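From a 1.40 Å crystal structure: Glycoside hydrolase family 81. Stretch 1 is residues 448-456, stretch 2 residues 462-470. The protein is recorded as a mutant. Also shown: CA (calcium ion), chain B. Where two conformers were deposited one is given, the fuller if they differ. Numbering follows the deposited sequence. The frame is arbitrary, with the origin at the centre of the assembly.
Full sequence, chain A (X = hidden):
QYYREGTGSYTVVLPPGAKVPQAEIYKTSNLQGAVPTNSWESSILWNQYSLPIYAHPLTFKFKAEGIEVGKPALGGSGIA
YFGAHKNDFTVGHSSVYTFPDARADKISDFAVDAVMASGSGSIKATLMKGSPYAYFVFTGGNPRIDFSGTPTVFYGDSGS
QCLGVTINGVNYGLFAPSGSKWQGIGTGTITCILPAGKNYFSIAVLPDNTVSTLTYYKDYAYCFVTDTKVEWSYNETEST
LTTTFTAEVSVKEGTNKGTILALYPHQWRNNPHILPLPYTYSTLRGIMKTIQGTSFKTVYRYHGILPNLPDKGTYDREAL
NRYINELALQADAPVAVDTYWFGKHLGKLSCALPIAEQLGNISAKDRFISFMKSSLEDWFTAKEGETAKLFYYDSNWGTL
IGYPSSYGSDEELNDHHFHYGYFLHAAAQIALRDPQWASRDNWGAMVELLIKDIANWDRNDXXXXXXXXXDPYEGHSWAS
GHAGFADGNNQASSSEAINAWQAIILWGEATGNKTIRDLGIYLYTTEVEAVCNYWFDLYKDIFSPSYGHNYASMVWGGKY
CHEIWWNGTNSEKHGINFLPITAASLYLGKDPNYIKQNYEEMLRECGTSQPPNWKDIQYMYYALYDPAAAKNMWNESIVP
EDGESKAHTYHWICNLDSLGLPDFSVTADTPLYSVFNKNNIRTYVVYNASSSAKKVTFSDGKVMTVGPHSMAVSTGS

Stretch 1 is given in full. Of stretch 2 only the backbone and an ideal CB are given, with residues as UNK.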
# COMPACT_ATOMS: atom_id res chain seq x y z
N GLU A 448 11.02 -16.17 4.37
CA GLU A 448 10.59 -15.20 5.36
C GLU A 448 11.44 -13.93 5.32
O GLU A 448 10.94 -12.87 5.66
CB GLU A 448 10.43 -15.88 6.74
CG GLU A 448 9.20 -16.78 6.68
CD GLU A 448 8.97 -17.71 7.85
OE1 GLU A 448 9.68 -17.63 8.89
OE2 GLU A 448 8.06 -18.52 7.70
N LEU A 449 12.68 -14.02 4.82
CA LEU A 449 13.47 -12.80 4.59
C LEU A 449 12.87 -11.92 3.47
O LEU A 449 12.88 -10.68 3.56
CB LEU A 449 14.94 -13.11 4.32
CG LEU A 449 15.81 -13.60 5.48
CD1 LEU A 449 17.25 -13.64 5.00
CD2 LEU A 449 15.75 -12.69 6.67
N LEU A 450 12.32 -12.53 2.41
CA LEU A 450 11.61 -11.75 1.37
C LEU A 450 10.38 -11.09 1.97
O LEU A 450 10.10 -9.92 1.67
CB LEU A 450 11.19 -12.60 0.15
CG LEU A 450 12.24 -12.74 -0.94
CD1 LEU A 450 13.48 -13.45 -0.50
CD2 LEU A 450 11.62 -13.43 -2.16
N ILE A 451 9.65 -11.82 2.82
CA ILE A 451 8.50 -11.22 3.50
C ILE A 451 8.95 -10.01 4.35
O ILE A 451 8.33 -8.95 4.28
CB ILE A 451 7.74 -12.23 4.39
CG1 ILE A 451 7.22 -13.40 3.53
CG2 ILE A 451 6.58 -11.53 5.13
CD1 ILE A 451 6.53 -14.49 4.32
N LYS A 452 10.04 -10.18 5.09
CA LYS A 452 10.55 -9.10 5.93
C LYS A 452 11.05 -7.93 5.12
O LYS A 452 10.90 -6.78 5.56
CB LYS A 452 11.62 -9.58 6.93
CG LYS A 452 11.06 -10.42 8.04
CD LYS A 452 12.17 -10.96 8.93
CE LYS A 452 11.62 -11.48 10.25
NZ LYS A 452 11.32 -10.38 11.18
N ASP A 453 11.65 -8.15 3.95
CA ASP A 453 12.06 -7.01 3.17
C ASP A 453 10.87 -6.12 2.80
O ASP A 453 10.99 -4.90 2.87
CB ASP A 453 12.81 -7.42 1.90
CG ASP A 453 13.28 -6.21 1.11
OD1 ASP A 453 14.25 -5.53 1.57
OD2 ASP A 453 12.68 -5.94 0.06
N ILE A 454 9.73 -6.71 2.41
CA ILE A 454 8.61 -5.92 1.93
C ILE A 454 7.57 -5.57 2.98
O ILE A 454 6.85 -4.58 2.81
CB ILE A 454 7.91 -6.58 0.73
CG1 ILE A 454 7.19 -7.90 1.10
CG2 ILE A 454 8.94 -6.76 -0.39
CD1 ILE A 454 6.41 -8.51 -0.06
N ALA A 455 7.54 -6.32 4.08
CA ALA A 455 6.44 -6.31 5.04
C ALA A 455 6.89 -6.83 6.42
O ALA A 455 6.18 -7.59 7.05
CB ALA A 455 5.25 -7.08 4.51
N ASN A 456 8.04 -6.35 6.90
CA ASN A 456 8.51 -6.77 8.22
C ASN A 456 7.48 -6.31 9.28
O ASN A 456 7.10 -5.14 9.33
CB ASN A 456 9.88 -6.19 8.53
CG ASN A 456 10.44 -6.67 9.85
OD1 ASN A 456 10.03 -7.69 10.40
ND2 ASN A 456 11.35 -5.88 10.40
N UNK A 462 15.86 -5.26 13.44
CA UNK A 462 16.42 -4.05 12.86
C UNK A 462 17.02 -4.23 11.47
O UNK A 462 17.51 -3.27 10.88
CB UNK A 462 17.49 -3.50 13.80
N UNK A 463 16.97 -5.45 10.93
CA UNK A 463 17.56 -5.70 9.61
C UNK A 463 16.73 -5.12 8.47
O UNK A 463 17.25 -4.87 7.40
CB UNK A 463 17.73 -7.20 9.40
N UNK A 464 15.43 -4.92 8.72
CA UNK A 464 14.49 -4.42 7.73
C UNK A 464 13.57 -3.43 8.43
O UNK A 464 13.23 -3.64 9.58
CB UNK A 464 13.70 -5.56 7.08
N UNK A 465 13.13 -2.38 7.72
CA UNK A 465 12.25 -1.43 8.35
C UNK A 465 10.84 -2.01 8.51
O UNK A 465 10.50 -3.02 7.86
CB UNK A 465 12.21 -0.13 7.54
N UNK A 466 10.03 -1.40 9.35
CA UNK A 466 8.66 -1.87 9.60
C UNK A 466 7.79 -1.60 8.38
O UNK A 466 7.70 -0.47 7.92
CB UNK A 466 8.07 -1.19 10.84
N UNK A 467 7.17 -2.65 7.85
CA UNK A 467 6.21 -2.54 6.74
C UNK A 467 6.66 -1.63 5.61
O UNK A 467 6.05 -0.58 5.33
CB UNK A 467 4.87 -2.03 7.27
N UNK A 468 7.72 -2.05 4.93
CA UNK A 468 8.29 -1.20 3.89
C UNK A 468 7.28 -0.64 2.91
O UNK A 468 6.99 0.57 2.91
CB UNK A 468 9.35 -1.99 3.11
N UNK A 469 6.73 -1.49 2.03
CA UNK A 469 5.91 -0.93 0.95
C UNK A 469 4.53 -0.43 1.37
O UNK A 469 4.00 0.51 0.76
CB UNK A 469 5.73 -1.99 -0.14
N UNK A 470 3.96 -0.99 2.44
CA UNK A 470 2.62 -0.64 2.85
C UNK A 470 2.63 0.65 3.65
O UNK A 470 3.47 0.79 4.55
CB UNK A 470 1.99 -1.77 3.67
CA CA B . 5.63 1.62 4.71

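Position 462 has its CA-to-CB bond directed away from the helix, and nothing of stretch 1 lies within 5.5 Å of the ideal CB. The visible atoms hardly restrict it; a small polar residue would serve as well as many others. It is Thr 462, chi1 p, without a contact here.

At position 463 the bond points sideways and nothing of stretch 1 lies within 5.5 Å of the ideal CB, so only a long side chain could reach the helix, where Leu 449 and the aliphatic part of Lys 452 offer apolar surface. Long aliphatic or flexible polar chains would suit. Arg 463 spans the gap: NH1 lies 3.7 Å from Leu 449 CD2, and NH2 3.8 Å from Lys 452 CD. The cost is a like-charge approach, Lys 452 NZ to Arg 463 NH2 at 4.5 Å.

Position 464 points toward stretch 1, its ideal CB 3.4 Å from Lys 452 O and 4.5 Å from Asp 453 CA. The extended backbone (-139/146) sets the side chain against the helix backbone, with Leu 449 CD2 farther along, so a large apolar group, aromatic or branched, is favoured. Phe 464 (chi1 m) lays one ring face over Lys 452 C and Asp 453 N; its CD1 is 3.6 Å from Asp 453 CA, and CE2 is 3.9 Å from Leu 449 CD2. Its carbonyl O accepts from Asn 456 ND2 at 3.0 Å, a bond open to any residue here.

Position 465 turns away. Its phi of -74° permits proline among many residues, and Pro 465 occupies it. Pro 465 O lies 2.7 Å from the O of water 1, which is also 2.9 Å from Lys 452 O.

Position 466 also points away, with Asn 456 O 4.3 Å from the ideal CB; size is little restricted. Phe 466 (chi1 t) brings CD1 to 3.4 Å from that Asn 456 O.

Position 467 has a positive phi (46/66), which would favour glycine or asparagine, yet a longer apolar chain could bend back to Ala 455. Leu 467 does so, with CD2 4.4 Å from Ala 455 CB. Its N donates to Asn 456 O at 2.9 Å, while its O binds calcium at 2.3 Å.

Position 468 points toward the C-terminal part of the helix, its ideal CB 3.4 Å from Asp 453 O and 3.6 Å from Ile 454 O. With the Asp 453 carboxylate beyond, a long donor, preferably cationic, is suggested: lysine or arginine. Arg 468 NE donates to Asp 453 O at 2.8 Å (149°), and NH2 forms a salt bridge with Asp 453 OD1 at 3.0 Å, its hydrogen bond weak at 122°.

At position 469 the CA-to-CB bond points sideways, with the ideal CB 4.1 Å from Ile 454 O, to which the backbone N donates at 3.2 Å (164°). Medium polar or apolar groups would fit. Asn 469 places OD1 3.8 Å from Ile 454 CB, without a hydrogen-bonding partner.

At position 470 the CA-to-CB bond points sideways and nothing of stretch 1 lies within 5.5 Å of the ideal CB, so the choice is little restricted; the end of the Phe 470 side chain (chi1 t) leads away from stretch 1, while its O binds calcium at 2.3 Å.

Stretch 2 (462-470) TRFPFLRNF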
# COMPACT_ATOMS: atom_id res chain seq x y z
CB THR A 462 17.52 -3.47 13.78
OG1 THR A 462 18.59 -4.43 13.92
CG2 THR A 462 16.98 -3.14 15.14
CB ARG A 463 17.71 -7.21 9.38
CG ARG A 463 18.65 -7.90 10.35
CD ARG A 463 18.63 -9.41 10.18
NE ARG A 463 17.28 -9.93 10.44
CZ ARG A 463 16.86 -11.17 10.21
NH1 ARG A 463 17.70 -12.08 9.72
NH2 ARG A 463 15.60 -11.48 10.47
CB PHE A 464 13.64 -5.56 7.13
CG PHE A 464 14.47 -6.66 6.50
CD1 PHE A 464 15.00 -6.50 5.24
CD2 PHE A 464 14.80 -7.80 7.22
CE1 PHE A 464 15.80 -7.48 4.68
CE2 PHE A 464 15.59 -8.78 6.67
CZ PHE A 464 16.09 -8.62 5.39
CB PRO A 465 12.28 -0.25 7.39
CG PRO A 465 12.44 -0.88 6.04
CD PRO A 465 13.31 -2.10 6.28
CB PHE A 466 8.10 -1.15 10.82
CG PHE A 466 6.74 -1.63 11.25
CD1 PHE A 466 6.59 -2.86 11.86
CD2 PHE A 466 5.64 -0.81 11.12
CE1 PHE A 466 5.34 -3.26 12.27
CE2 PHE A 466 4.39 -1.22 11.54
CZ PHE A 466 4.25 -2.44 12.12
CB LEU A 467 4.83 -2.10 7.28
CG LEU A 467 4.12 -2.98 8.29
CD1 LEU A 467 2.76 -2.39 8.62
CD2 LEU A 467 3.99 -4.43 7.80
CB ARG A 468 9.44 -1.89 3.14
CG ARG A 468 10.17 -0.96 2.18
CD ARG A 468 11.08 -1.68 1.21
NE ARG A 468 12.02 -2.54 1.90
CZ ARG A 468 13.16 -2.13 2.47
NH1 ARG A 468 13.54 -0.85 2.45
NH2 ARG A 468 13.91 -3.01 3.12
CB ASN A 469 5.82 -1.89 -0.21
CG ASN A 469 7.16 -2.07 -0.87
OD1 ASN A 469 7.92 -2.98 -0.47
ND2 ASN A 469 7.50 -1.23 -1.81
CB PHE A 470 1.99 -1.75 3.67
CG PHE A 470 0.52 -1.58 3.89
CD1 PHE A 470 -0.37 -1.73 2.81
CD2 PHE A 470 -0.01 -1.33 5.13
CE1 PHE A 470 -1.74 -1.59 2.99
CE2 PHE A 470 -1.37 -1.20 5.31
CZ PHE A 470 -2.24 -1.33 4.23
O HOH W 1 9.57 -4.18 5.56
O HOH W 2 4.63 -3.52 3.88
O HOH W 3 5.92 1.57 7.08
O HOH W 4 4.85 2.61 2.64
O HOH W 5 4.72 3.79 5.34
O HOH W 6 7.75 2.71 4.74
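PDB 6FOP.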